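Local structure of bacteriophage virulence determinant (Salmonella enterica subsp. enterica serovar Typhimurium str. 14028S, 6GGO) at residues Glu72-Ile77 and Arg162-Gln167; Gln105-Gly110 and Gly129-Ala134; Thr118-Asp123 and His174-Glu179; Val168-Thr173 and Gly185-Tyr190. The protein is a zinc-binding virulence factor of the PipA family, probably acting as a metalloprotease effector on host proteins. All coordinates share one frame; numbering follows the deposited sequence.

Contact 1: Glu72-Ile77 and Arg162-Gln167; sequences EVLSRI and RSFIHQ. Unlike the reference sequence in segment 162-167: Gln167 (reference Glu). With ZN (zinc ion), chain E.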
loop_
_atom_site.group_PDB
_atom_site.type_symbol
_atom_site.label_atom_id
_atom_site.label_comp_id
_atom_site.label_asym_id
_atom_site.label_seq_id
_atom_site.Cartn_x
_atom_site.Cartn_y
_atom_site.Cartn_z
ATOM N N GLU B 72 -4.816 -9.008 -9.694
ATOM C CA GLU B 72 -3.782 -9.999 -9.409
ATOM C C GLU B 72 -2.773 -10.087 -10.548
ATOM O O GLU B 72 -1.559 -10.118 -10.310
ATOM C CB GLU B 72 -4.421 -11.363 -9.143
ATOM C CG GLU B 72 -5.067 -11.481 -7.768
ATOM C CD GLU B 72 -5.631 -12.863 -7.495
ATOM O OE1 GLU B 72 -5.398 -13.776 -8.314
ATOM O OE2 GLU B 72 -6.300 -13.037 -6.453
ATOM N N VAL B 73 -3.253 -10.139 -11.792
ATOM C CA VAL B 73 -2.338 -10.143 -12.929
ATOM C C VAL B 73 -1.593 -8.816 -13.014
ATOM O O VAL B 73 -0.393 -8.779 -13.310
ATOM C CB VAL B 73 -3.097 -10.458 -14.233
ATOM C CG1 VAL B 73 -4.195 -9.435 -14.490
ATOM C CG2 VAL B 73 -2.133 -10.516 -15.415
ATOM N N LEU B 74 -2.287 -7.709 -12.747
ATOM C CA LEU B 74 -1.631 -6.404 -12.717
ATOM C C LEU B 74 -0.485 -6.386 -11.714
ATOM O O LEU B 74 0.629 -5.951 -12.032
ATOM C CB LEU B 74 -2.653 -5.320 -12.380
ATOM C CG LEU B 74 -2.087 -3.928 -12.096
ATOM C CD1 LEU B 74 -1.337 -3.381 -13.301
ATOM C CD2 LEU B 74 -3.205 -2.995 -11.690
ATOM N N SER B 75 -0.747 -6.835 -10.483
ATOM C CA SER B 75 0.290 -6.829 -9.457
ATOM C C SER B 75 1.539 -7.557 -9.936
ATOM O O SER B 75 2.664 -7.116 -9.675
ATOM C CB SER B 75 -0.245 -7.461 -8.170
ATOM O OG SER B 75 0.678 -7.313 -7.103
ATOM N N ARG B 76 1.362 -8.662 -10.661
ATOM C CA ARG B 76 2.514 -9.407 -11.153
ATOM C C ARG B 76 3.239 -8.655 -12.262
ATOM O O ARG B 76 4.467 -8.745 -12.366
ATOM C CB ARG B 76 2.084 -10.789 -11.646
ATOM C CG ARG B 76 2.079 -11.857 -10.554
ATOM C CD ARG B 76 1.852 -13.253 -11.117
ATOM N NE ARG B 76 0.619 -13.359 -11.895
ATOM C CZ ARG B 76 -0.585 -13.587 -11.378
ATOM N NH1 ARG B 76 -0.743 -13.732 -10.068
ATOM N NH2 ARG B 76 -1.641 -13.669 -12.177
ATOM N N ILE B 77 2.509 -7.912 -13.096
ATOM C CA ILE B 77 3.151 -7.166 -14.174
ATOM C C ILE B 77 3.951 -5.999 -13.613
ATOM O O ILE B 77 5.089 -5.750 -14.030
ATOM C CB ILE B 77 2.098 -6.691 -15.192
ATOM C CG1 ILE B 77 1.454 -7.890 -15.888
ATOM C CG2 ILE B 77 2.729 -5.755 -16.219
ATOM C CD1 ILE B 77 0.219 -7.540 -16.689
ATOM N N ARG B 162 1.657 -5.945 -22.674
ATOM C CA ARG B 162 1.791 -4.645 -23.324
ATOM C C ARG B 162 0.572 -3.771 -23.058
ATOM O O ARG B 162 0.710 -2.577 -22.770
ATOM C CB ARG B 162 1.999 -4.830 -24.828
ATOM C CG ARG B 162 2.182 -3.532 -25.614
ATOM C CD ARG B 162 2.486 -3.812 -27.076
ATOM N NE ARG B 162 3.880 -4.194 -27.296
ATOM C CZ ARG B 162 4.875 -3.336 -27.508
ATOM N NH1 ARG B 162 4.646 -2.027 -27.541
ATOM N NH2 ARG B 162 6.107 -3.788 -27.694
ATOM N N SER B 163 -0.627 -4.349 -23.145
ATOM C CA SER B 163 -1.843 -3.577 -22.905
ATOM C C SER B 163 -1.813 -2.927 -21.528
ATOM O O SER B 163 -2.063 -1.725 -21.389
ATOM C CB SER B 163 -3.073 -4.476 -23.049
ATOM O OG SER B 163 -3.085 -5.131 -24.307
ATOM N N PHE B 164 -1.498 -3.709 -20.497
ATOM C CA PHE B 164 -1.479 -3.172 -19.141
ATOM C C PHE B 164 -0.418 -2.086 -19.002
ATOM O O PHE B 164 -0.705 -0.979 -18.533
ATOM C CB PHE B 164 -1.239 -4.306 -18.146
ATOM C CG PHE B 164 -2.478 -5.094 -17.816
ATOM C CD1 PHE B 164 -3.416 -5.377 -18.795
ATOM C CD2 PHE B 164 -2.696 -5.561 -16.525
ATOM C CE1 PHE B 164 -4.553 -6.099 -18.498
ATOM C CE2 PHE B 164 -3.834 -6.287 -16.221
ATOM C CZ PHE B 164 -4.765 -6.557 -17.212
ATOM N N ILE B 165 0.813 -2.380 -19.428
ATOM C CA ILE B 165 1.895 -1.404 -19.314
ATOM C C ILE B 165 1.511 -0.108 -20.012
ATOM O O ILE B 165 1.717 0.988 -19.479
ATOM C CB ILE B 165 3.202 -1.981 -19.885
ATOM C CG1 ILE B 165 3.703 -3.147 -19.028
ATOM C CG2 ILE B 165 4.268 -0.895 -20.009
ATOM C CD1 ILE B 165 4.196 -2.753 -17.628
ATOM N N HIS B 166 0.948 -0.215 -21.217
ATOM C CA HIS B 166 0.563 0.975 -21.964
ATOM C C HIS B 166 -0.357 1.859 -21.135
ATOM O O HIS B 166 -0.082 3.046 -20.928
ATOM C CB HIS B 166 -0.110 0.570 -23.275
ATOM C CG HIS B 166 -0.451 1.729 -24.158
ATOM N ND1 HIS B 166 0.452 2.284 -25.038
ATOM C CD2 HIS B 166 -1.592 2.447 -24.286
ATOM C CE1 HIS B 166 -0.119 3.290 -25.676
ATOM N NE2 HIS B 166 -1.359 3.411 -25.237
ATOM N N GLN B 167 -1.451 1.286 -20.634
ATOM C CA GLN B 167 -2.394 2.063 -19.837
ATOM C C GLN B 167 -1.758 2.582 -18.552
ATOM O O GLN B 167 -2.099 3.678 -18.093
ATOM C CB GLN B 167 -3.626 1.218 -19.511
ATOM C CG GLN B 167 -4.393 0.738 -20.737
ATOM C CD GLN B 167 -4.777 1.870 -21.671
ATOM O OE1 GLN B 167 -5.008 3.000 -21.238
ATOM N NE2 GLN B 167 -4.840 1.572 -22.964
HETATM ZN ZN ZN E . -2.964 4.991 -25.156
#

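Contact 2: Gln105-Gly110 and Gly129-Ala134; sequences QRWLLG and GRKVIA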
loop_
_atom_site.group_PDB
_atom_site.type_symbol
_atom_site.label_atom_id
_atom_site.label_comp_id
_atom_site.label_asym_id
_atom_site.label_seq_id
_atom_site.Cartn_x
_atom_site.Cartn_y
_atom_site.Cartn_z
ATOM N N GLN B 105 -5.284 10.495 -4.156
ATOM C CA GLN B 105 -4.914 10.722 -5.545
ATOM C C GLN B 105 -4.646 9.425 -6.301
ATOM O O GLN B 105 -4.020 9.455 -7.365
ATOM C CB GLN B 105 -3.682 11.625 -5.617
ATOM C CG GLN B 105 -3.929 13.053 -5.173
ATOM C CD GLN B 105 -2.692 13.918 -5.308
ATOM O OE1 GLN B 105 -1.941 14.103 -4.349
ATOM N NE2 GLN B 105 -2.472 14.451 -6.506
ATOM N N ARG B 106 -5.106 8.293 -5.782
ATOM C CA ARG B 106 -4.870 7.018 -6.439
ATOM C C ARG B 106 -5.992 6.700 -7.425
ATOM O O ARG B 106 -7.046 7.340 -7.445
ATOM C CB ARG B 106 -4.712 5.907 -5.402
ATOM C CG ARG B 106 -3.456 6.065 -4.574
ATOM C CD ARG B 106 -3.298 4.959 -3.558
ATOM N NE ARG B 106 -2.075 5.130 -2.784
ATOM C CZ ARG B 106 -1.729 4.376 -1.749
ATOM N NH1 ARG B 106 -2.516 3.385 -1.351
ATOM N NH2 ARG B 106 -0.594 4.615 -1.113
ATOM N N TRP B 107 -5.749 5.684 -8.248
ATOM C CA TRP B 107 -6.589 5.376 -9.396
ATOM C C TRP B 107 -7.631 4.317 -9.062
ATOM O O TRP B 107 -7.423 3.454 -8.207
ATOM C CB TRP B 107 -5.733 4.887 -10.565
ATOM C CG TRP B 107 -4.818 5.931 -11.104
ATOM C CD1 TRP B 107 -3.620 6.320 -10.582
ATOM C CD2 TRP B 107 -5.024 6.724 -12.277
ATOM N NE1 TRP B 107 -3.067 7.310 -11.359
ATOM C CE2 TRP B 107 -3.911 7.576 -12.405
ATOM C CE3 TRP B 107 -6.043 6.797 -13.231
ATOM C CZ2 TRP B 107 -3.787 8.489 -13.447
ATOM C CZ3 TRP B 107 -5.919 7.703 -14.260
ATOM C CH2 TRP B 107 -4.800 8.537 -14.361
ATOM N N LEU B 108 -8.764 4.399 -9.754
ATOM C CA LEU B 108 -9.765 3.344 -9.738
ATOM C C LEU B 108 -9.496 2.368 -10.875
ATOM O O LEU B 108 -9.107 2.770 -11.975
ATOM C CB LEU B 108 -11.169 3.932 -9.876
ATOM C CG LEU B 108 -11.708 4.672 -8.651
ATOM C CD1 LEU B 108 -12.936 5.492 -9.006
ATOM C CD2 LEU B 108 -12.032 3.687 -7.545
ATOM N N LEU B 109 -9.717 1.084 -10.609
ATOM C CA LEU B 109 -9.500 0.037 -11.602
ATOM C C LEU B 109 -10.842 -0.349 -12.210
ATOM O O LEU B 109 -11.709 -0.902 -11.525
ATOM C CB LEU B 109 -8.807 -1.170 -10.976
ATOM C CG LEU B 109 -8.648 -2.401 -11.877
ATOM C CD1 LEU B 109 -7.968 -2.043 -13.192
ATOM C CD2 LEU B 109 -7.868 -3.495 -11.156
ATOM N N GLY B 110 -11.012 -0.050 -13.496
ATOM C CA GLY B 110 -12.207 -0.447 -14.212
ATOM C C GLY B 110 -12.055 -1.831 -14.800
ATOM O O GLY B 110 -12.010 -2.000 -16.023
ATOM N N GLY B 129 -14.994 13.410 -13.011
ATOM C CA GLY B 129 -13.788 13.799 -12.303
ATOM C C GLY B 129 -13.120 12.701 -11.504
ATOM O O GLY B 129 -12.419 12.997 -10.532
ATOM N N ARG B 130 -13.317 11.443 -11.882
ATOM C CA ARG B 130 -12.736 10.307 -11.180
ATOM C C ARG B 130 -11.596 9.718 -11.998
ATOM O O ARG B 130 -11.712 9.556 -13.217
ATOM C CB ARG B 130 -13.800 9.240 -10.910
ATOM C CG ARG B 130 -14.737 9.584 -9.764
ATOM C CD ARG B 130 -16.102 8.926 -9.912
ATOM N NE ARG B 130 -16.021 7.474 -10.064
ATOM C CZ ARG B 130 -16.059 6.824 -11.228
ATOM N NH1 ARG B 130 -16.180 7.479 -12.377
ATOM N NH2 ARG B 130 -15.978 5.501 -11.243
ATOM N N LYS B 131 -10.496 9.391 -11.323
ATOM C CA LYS B 131 -9.330 8.808 -11.974
ATOM C C LYS B 131 -9.512 7.298 -12.049
ATOM O O LYS B 131 -9.565 6.623 -11.013
ATOM C CB LYS B 131 -8.052 9.157 -11.212
ATOM C CG LYS B 131 -7.796 10.648 -11.079
ATOM C CD LYS B 131 -6.307 10.966 -11.010
ATOM C CE LYS B 131 -5.669 10.423 -9.740
ATOM N NZ LYS B 131 -4.224 10.779 -9.648
ATOM N N VAL B 132 -9.612 6.772 -13.268
ATOM C CA VAL B 132 -9.845 5.352 -13.487
ATOM C C VAL B 132 -8.900 4.854 -14.572
ATOM O O VAL B 132 -8.539 5.587 -15.498
ATOM C CB VAL B 132 -11.323 5.056 -13.851
ATOM C CG1 VAL B 132 -12.209 6.262 -13.556
ATOM C CG2 VAL B 132 -11.472 4.615 -15.305
ATOM N N ILE B 133 -8.517 3.586 -14.457
ATOM C CA ILE B 133 -7.677 2.904 -15.436
ATOM C C ILE B 133 -8.363 1.585 -15.773
ATOM O O ILE B 133 -8.420 0.675 -14.938
ATOM C CB ILE B 133 -6.243 2.682 -14.922
ATOM C CG1 ILE B 133 -5.400 1.974 -15.988
ATOM C CG2 ILE B 133 -6.226 1.915 -13.598
ATOM C CD1 ILE B 133 -3.926 1.905 -15.656
ATOM N N ALA B 134 -8.911 1.493 -16.981
ATOM C CA ALA B 134 -9.723 0.351 -17.377
ATOM C C ALA B 134 -8.853 -0.731 -18.002
ATOM O O ALA B 134 -8.071 -0.459 -18.918
ATOM C CB ALA B 134 -10.806 0.786 -18.362
#

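Contact 3: Thr118-Asp123 and His174-Glu179; sequences TVTDED and HLQDKE. With ZN (zinc ion), chain E.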
loop_
_atom_site.group_PDB
_atom_site.type_symbol
_atom_site.label_atom_id
_atom_site.label_comp_id
_atom_site.label_asym_id
_atom_site.label_seq_id
_atom_site.Cartn_x
_atom_site.Cartn_y
_atom_site.Cartn_z
ATOM N N THR B 118 -8.030 7.828 -17.871
ATOM C CA THR B 118 -8.499 9.213 -17.837
ATOM C C THR B 118 -7.320 10.136 -17.547
ATOM O O THR B 118 -6.909 10.295 -16.395
ATOM C CB THR B 118 -9.596 9.378 -16.792
ATOM O OG1 THR B 118 -9.058 9.135 -15.487
ATOM C CG2 THR B 118 -10.736 8.403 -17.054
ATOM N N VAL B 119 -6.767 10.745 -18.595
ATOM C CA VAL B 119 -5.665 11.686 -18.442
ATOM C C VAL B 119 -5.991 13.081 -18.963
ATOM O O VAL B 119 -5.284 14.038 -18.605
ATOM C CB VAL B 119 -4.383 11.152 -19.119
ATOM C CG1 VAL B 119 -4.105 9.720 -18.685
ATOM C CG2 VAL B 119 -4.497 11.220 -20.637
ATOM N N THR B 120 -7.021 13.246 -19.784
ATOM C CA THR B 120 -7.385 14.541 -20.338
ATOM C C THR B 120 -8.519 15.153 -19.525
ATOM O O THR B 120 -9.338 14.442 -18.936
ATOM C CB THR B 120 -7.814 14.424 -21.805
ATOM O OG1 THR B 120 -9.107 13.811 -21.880
ATOM C CG2 THR B 120 -6.809 13.598 -22.602
ATOM N N ASP B 121 -8.542 16.486 -19.474
ATOM C CA ASP B 121 -9.660 17.178 -18.840
ATOM C C ASP B 121 -10.987 16.699 -19.410
ATOM O O ASP B 121 -11.984 16.594 -18.686
ATOM C CB ASP B 121 -9.513 18.689 -19.017
ATOM C CG ASP B 121 -8.223 19.221 -18.426
ATOM O OD1 ASP B 121 -7.510 18.445 -17.752
ATOM O OD2 ASP B 121 -7.923 20.415 -18.634
ATOM N N GLU B 122 -11.022 16.407 -20.712
ATOM C CA GLU B 122 -12.233 15.868 -21.321
ATOM C C GLU B 122 -12.550 14.482 -20.772
ATOM O O GLU B 122 -13.696 14.193 -20.408
ATOM C CB GLU B 122 -12.078 15.822 -22.843
ATOM C CG GLU B 122 -11.819 17.175 -23.488
ATOM C CD GLU B 122 -11.473 17.062 -24.962
ATOM O OE1 GLU B 122 -10.979 15.992 -25.378
ATOM O OE2 GLU B 122 -11.704 18.039 -25.708
ATOM N N ASP B 123 -11.543 13.608 -20.707
ATOM C CA ASP B 123 -11.758 12.276 -20.149
ATOM C C ASP B 123 -12.290 12.365 -18.724
ATOM O O ASP B 123 -13.156 11.578 -18.324
ATOM C CB ASP B 123 -10.455 11.475 -20.186
ATOM C CG ASP B 123 -10.182 10.858 -21.547
ATOM O OD1 ASP B 123 -11.146 10.437 -22.221
ATOM O OD2 ASP B 123 -8.998 10.789 -21.939
ATOM N N HIS B 174 0.596 10.869 -17.099
ATOM C CA HIS B 174 -0.484 11.763 -17.508
ATOM C C HIS B 174 -0.267 12.292 -18.919
ATOM O O HIS B 174 -0.779 13.356 -19.279
ATOM C CB HIS B 174 -0.648 12.929 -16.529
ATOM C CG HIS B 174 -1.126 12.513 -15.176
ATOM N ND1 HIS B 174 -2.452 12.250 -14.908
ATOM C CD2 HIS B 174 -0.458 12.309 -14.017
ATOM C CE1 HIS B 174 -2.581 11.905 -13.640
ATOM N NE2 HIS B 174 -1.386 11.934 -13.076
ATOM N N LEU B 175 0.486 11.555 -19.725
ATOM C CA LEU B 175 0.711 11.892 -21.120
ATOM C C LEU B 175 -0.261 11.101 -21.983
ATOM O O LEU B 175 -0.725 10.022 -21.602
ATOM C CB LEU B 175 2.148 11.572 -21.533
ATOM C CG LEU B 175 3.251 12.265 -20.730
ATOM C CD1 LEU B 175 4.611 11.674 -21.080
ATOM C CD2 LEU B 175 3.240 13.760 -20.948
ATOM N N GLN B 176 -0.567 11.646 -23.153
ATOM C CA GLN B 176 -1.466 11.002 -24.096
ATOM C C GLN B 176 -0.688 10.555 -25.327
ATOM O O GLN B 176 0.472 10.924 -25.534
ATOM C CB GLN B 176 -2.625 11.935 -24.477
ATOM C CG GLN B 176 -2.238 13.383 -24.726
ATOM C CD GLN B 176 -3.449 14.291 -24.843
ATOM O OE1 GLN B 176 -3.451 15.409 -24.327
ATOM N NE2 GLN B 176 -4.492 13.809 -25.511
ATOM N N ASP B 177 -1.349 9.734 -26.142
ATOM C CA ASP B 177 -0.696 9.139 -27.302
ATOM C C ASP B 177 -0.499 10.147 -28.428
ATOM O O ASP B 177 0.469 10.038 -29.188
ATOM C CB ASP B 177 -1.516 7.957 -27.810
ATOM C CG ASP B 177 -1.592 6.831 -26.807
ATOM O OD1 ASP B 177 -0.526 6.338 -26.393
ATOM O OD2 ASP B 177 -2.718 6.447 -26.431
ATOM N N LYS B 178 -1.390 11.126 -28.546
ATOM C CA LYS B 178 -1.378 12.040 -29.682
ATOM C C LYS B 178 -0.272 13.074 -29.509
ATOM O O LYS B 178 -0.309 13.880 -28.574
ATOM C CB LYS B 178 -2.733 12.733 -29.799
ATOM C CG LYS B 178 -3.876 11.806 -30.161
ATOM C CD LYS B 178 -5.214 12.517 -30.057
ATOM C CE LYS B 178 -6.372 11.545 -30.215
ATOM N NZ LYS B 178 -6.335 10.829 -31.519
ATOM N N GLU B 179 0.704 13.055 -30.413
ATOM C CA GLU B 179 1.806 14.007 -30.390
ATOM C C GLU B 179 2.045 14.542 -31.793
ATOM O O GLU B 179 2.219 13.766 -32.738
ATOM C CB GLU B 179 3.089 13.359 -29.856
ATOM C CG GLU B 179 4.280 14.312 -29.772
ATOM C CD GLU B 179 5.518 13.663 -29.174
ATOM O OE1 GLU B 179 5.510 12.429 -28.976
ATOM O OE2 GLU B 179 6.503 14.385 -28.904
HETATM ZN ZN ZN E . -2.964 4.991 -25.156
HETATM O O HOH W 1 -4.810 12.820 -15.432
#

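Contact 4: Val168-Thr173 and Gly185-Tyr190; sequences VVHALT and GPVVEY. With ZN (zinc ion), chain E.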
loop_
_atom_site.group_PDB
_atom_site.type_symbol
_atom_site.label_atom_id
_atom_site.label_comp_id
_atom_site.label_asym_id
_atom_site.label_seq_id
_atom_site.Cartn_x
_atom_site.Cartn_y
_atom_site.Cartn_z
ATOM N N VAL B 168 -0.840 1.820 -17.955
ATOM C CA VAL B 168 -0.199 2.281 -16.728
ATOM C C VAL B 168 0.674 3.500 -17.006
ATOM O O VAL B 168 0.704 4.451 -16.215
ATOM C CB VAL B 168 0.600 1.136 -16.073
ATOM C CG1 VAL B 168 1.533 1.670 -14.991
ATOM C CG2 VAL B 168 -0.346 0.098 -15.489
ATOM N N VAL B 169 1.401 3.495 -18.127
ATOM C CA VAL B 169 2.243 4.638 -18.474
ATOM C C VAL B 169 1.400 5.889 -18.669
ATOM O O VAL B 169 1.851 7.003 -18.373
ATOM C CB VAL B 169 3.083 4.327 -19.728
ATOM C CG1 VAL B 169 3.852 5.563 -20.179
ATOM C CG2 VAL B 169 4.047 3.185 -19.453
ATOM N N HIS B 170 0.179 5.740 -19.185
ATOM C CA HIS B 170 -0.746 6.867 -19.207
ATOM C C HIS B 170 -0.963 7.413 -17.802
ATOM O O HIS B 170 -0.978 8.631 -17.591
ATOM C CB HIS B 170 -2.082 6.447 -19.820
ATOM C CG HIS B 170 -2.119 6.524 -21.314
ATOM N ND1 HIS B 170 -1.954 7.705 -22.005
ATOM C CD2 HIS B 170 -2.328 5.568 -22.250
ATOM C CE1 HIS B 170 -2.049 7.472 -23.302
ATOM N NE2 HIS B 170 -2.275 6.182 -23.478
ATOM N N ALA B 171 -1.141 6.518 -16.829
ATOM C CA ALA B 171 -1.457 6.943 -15.470
ATOM C C ALA B 171 -0.248 7.564 -14.781
ATOM O O ALA B 171 -0.367 8.611 -14.135
ATOM C CB ALA B 171 -1.975 5.754 -14.665
ATOM N N LEU B 172 0.926 6.943 -14.913
ATOM C CA LEU B 172 2.101 7.444 -14.208
ATOM C C LEU B 172 2.573 8.785 -14.756
ATOM O O LEU B 172 3.087 9.611 -13.994
ATOM C CB LEU B 172 3.240 6.428 -14.285
ATOM C CG LEU B 172 2.955 5.023 -13.747
ATOM C CD1 LEU B 172 4.183 4.138 -13.895
ATOM C CD2 LEU B 172 2.496 5.069 -12.299
ATOM N N THR B 173 2.408 9.021 -16.061
ATOM C CA THR B 173 2.928 10.221 -16.701
ATOM C C THR B 173 1.865 11.261 -17.023
ATOM O O THR B 173 2.213 12.428 -17.221
ATOM C CB THR B 173 3.647 9.862 -18.009
ATOM O OG1 THR B 173 2.686 9.424 -18.981
ATOM C CG2 THR B 173 4.665 8.762 -17.776
ATOM N N GLY B 185 4.134 8.775 -30.257
ATOM C CA GLY B 185 3.772 9.389 -29.001
ATOM C C GLY B 185 4.658 8.899 -27.874
ATOM O O GLY B 185 5.296 7.846 -27.970
ATOM N N PRO B 186 4.706 9.651 -26.771
ATOM C CA PRO B 186 5.645 9.294 -25.696
ATOM C C PRO B 186 5.246 8.037 -24.949
ATOM O O PRO B 186 6.124 7.293 -24.496
ATOM C CB PRO B 186 5.613 10.528 -24.786
ATOM C CG PRO B 186 4.246 11.089 -24.980
ATOM C CD PRO B 186 3.869 10.809 -26.412
ATOM N N VAL B 187 3.947 7.767 -24.829
ATOM C CA VAL B 187 3.486 6.611 -24.068
ATOM C C VAL B 187 3.958 5.321 -24.731
ATOM O O VAL B 187 4.512 4.432 -24.075
ATOM C CB VAL B 187 1.953 6.652 -23.923
ATOM C CG1 VAL B 187 1.427 5.406 -23.220
ATOM C CG2 VAL B 187 1.525 7.912 -23.186
ATOM N N VAL B 188 3.745 5.209 -26.043
ATOM C CA VAL B 188 4.152 4.010 -26.776
ATOM C C VAL B 188 5.654 3.790 -26.656
ATOM O O VAL B 188 6.118 2.665 -26.441
ATOM C CB VAL B 188 3.714 4.115 -28.247
ATOM C CG1 VAL B 188 4.373 3.025 -29.086
ATOM C CG2 VAL B 188 2.204 4.029 -28.348
ATOM N N GLU B 189 6.439 4.854 -26.828
ATOM C CA GLU B 189 7.890 4.711 -26.774
ATOM C C GLU B 189 8.335 4.241 -25.397
ATOM O O GLU B 189 9.165 3.332 -25.277
ATOM C CB GLU B 189 8.570 6.030 -27.146
ATOM C CG GLU B 189 8.368 6.438 -28.600
ATOM C CD GLU B 189 9.376 7.475 -29.069
ATOM O OE1 GLU B 189 10.212 7.917 -28.253
ATOM O OE2 GLU B 189 9.337 7.838 -30.262
ATOM N N TYR B 190 7.797 4.858 -24.340
ATOM C CA TYR B 190 8.032 4.352 -22.994
ATOM C C TYR B 190 7.707 2.866 -22.916
ATOM O O TYR B 190 8.528 2.060 -22.464
ATOM C CB TYR B 190 7.180 5.132 -21.987
ATOM C CG TYR B 190 7.824 6.376 -21.408
ATOM C CD1 TYR B 190 9.163 6.389 -21.041
ATOM C CD2 TYR B 190 7.083 7.536 -21.216
ATOM C CE1 TYR B 190 9.748 7.523 -20.508
ATOM C CE2 TYR B 190 7.660 8.674 -20.685
ATOM C CZ TYR B 190 8.990 8.661 -20.329
ATOM O OH TYR B 190 9.567 9.792 -19.801
HETATM ZN ZN ZN E . -2.964 4.991 -25.156
#

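Contact 1: Glu72-Ile77 and Arg162-Gln167
Phe164 meets Val73, Leu74 and Ile77 where the zinc-binding helix 160-173 crosses helix 64-84. The crossing lies inside the helical core of this PipA-family fold. His166 opens the HExxH-type motif (His166 to His170) of helix 160-173; its second position is Gln167 here, where the reference sequence has Glu. The short helical segments are steeply inclined, at 77°, with axes 10.5 Å apart. The contact is wholly apolar. With CG beside the backbone N (chi1 -81°), Phe164 sends its ring toward 72-77. One ring edge, near its plane, meets the backbone at Leu74 CA, 4.0 Å from Phe164 CD2. Val73 CG1 touches Phe164 CE2 at 3.6 Å. Ile77 divides its branches. Its CD1 lies 3.5 Å from Phe164 CD2, while its CG2 meets Ile165 CD1 at 3.6 Å. Further out, Leu135 and Leu137 also pack on Phe164. Gln167, next to the ligand His166, hydrogen-bonds to Thr117. With CG of His166 anti to the backbone N (chi1 -176°), the imidazole leaves the helix for the metal, and His166 NE2 binds the zinc ion at 2.2 Å.

Contact 2: Gln105-Gly110 and Gly129-Ala134
Leu108 and Val132 pair as neighbours in a parallel bridge between strands 107-111 and 132-135 of the small mixed sheet. Backbone hydrogen bonds come first. Leu108 N donates to Lys131 O at 2.7 Å with an angle of 166°, and Ile133 N donates to Leu108 O at 2.7 Å. Gly110 N continues to Ile133 O at 3.1 Å. The charged contact involves Lys131. Its NZ donates to Gln105 O at 2.6 Å, and a bend at chi3 (-66°) brings the amine back to that carbonyl. The same side chain crosses the Trp107 indole at about a right angle. Lys131 CB lies over a face of the six-membered ring, 4.1 Å from its centroid. NZ sits off-centre over the five-membered ring, 4.4 Å from that centroid, as a cation-pi contact. Apolar contacts lie on both faces. Leu108 CB meets Val132 CB at 4.1 Å, while Leu109 and Ile133 share the face that Ile133 turns to helix 160-173. The backbone bonds fix the register of the strands. The carbonyl and the indole would together stabilise the lysine's positive charge, with Glu99 as a weak, distant counter-ion.

Contact 3: Thr118-Asp123 and His174-Glu179
Val119 and Thr120 pack against the zinc-ligand loop that follows helix 160-173, on the surface beside the metal site. His174, the first residue past the helix, takes a positive phi, and the loop then runs on to the ligand Asp177. Contact between the segments is sparse and mostly van der Waals. Val119 turns toward the loop, and its CG2 lies 4.1 Å from Leu175 O. Thr120 CG2 meets the amide end of Gln176, 3.7 Å from NE2. Thr120 is also the N-cap of helix 121-126. Its OG1, set between the backbone N and carbonyl carbon (chi1 73°), accepts from Asp123 N at 2.7 Å with an angle of 161°. One water joins the two segments. It lies 2.5 Å from His174 ND1 and makes weak bonds to the carbonyls of Thr118 and Val119. The other ring nitrogen of His174, NE2, hydrogen-bonds to Glu99. Beyond Gln176, Asp177 OD2 binds the zinc ion at 1.9 Å.

Contact 4: Val168-Thr173 and Gly185-Tyr190
Val187 lays its methyl groups over the imidazole of His170, where zinc-binding helix 160-173 meets helix 186-197. His170 closes the HExxH-type motif, and its NE2 binds the zinc ion at 2.2 Å. The helix segments cross at 116°. Val187 CG1, anti to its own backbone N (chi1 176°), sits over the centre of the His170 ring, 3.9 Å from the centroid. Its CG2 also lies over the ring, 3.6 Å from His170 CE1. The other nitrogen of His170, ND1, hydrogen-bonds to Leu175 O. Metal and carbonyl together fix the turn of the ring, while Val187 backs its face. Val169 wedges between two partners. Its CG1 meets Val187 CG1 at 3.9 Å and Tyr190 CB at 3.8 Å, and the two valines run antiparallel alongside each other. Tyr190 ends at Asp30, to which its OH hydrogen-bonds. Thr173 adds its CG2, 4.2 Å from Tyr190 CE2. Its OG1 sits between the backbone N and the carbonyl carbon (chi1 70°), which lets it reach back along the helix; it also bonds Leu175 N. Thr173 OG1 donates to Val169 O at 2.6 Å, reaching the oxygen from the face opposite to Thr173 N.

Helix 160-173 is the hub of the four contacts. Contact 1 uses its first half and contact 4 its second, and their centres are about 13 Å apart. Contact 2 is nested along the chain inside the loop closed by contact 1, and both close before contact 4 opens. Contact 3 alternates in sequence with each of the others and lies closest to contact 4, about 10 Å between centres. Contacts 1, 3 and 4 each hold one zinc ligand: His166, Asp177 and His170. Helix 160-173 and the loop after it thus supply all three ligands. Helix 186-197 packs on the histidines, while helix 64-84 and the sheet pack on helix 160-173 itself.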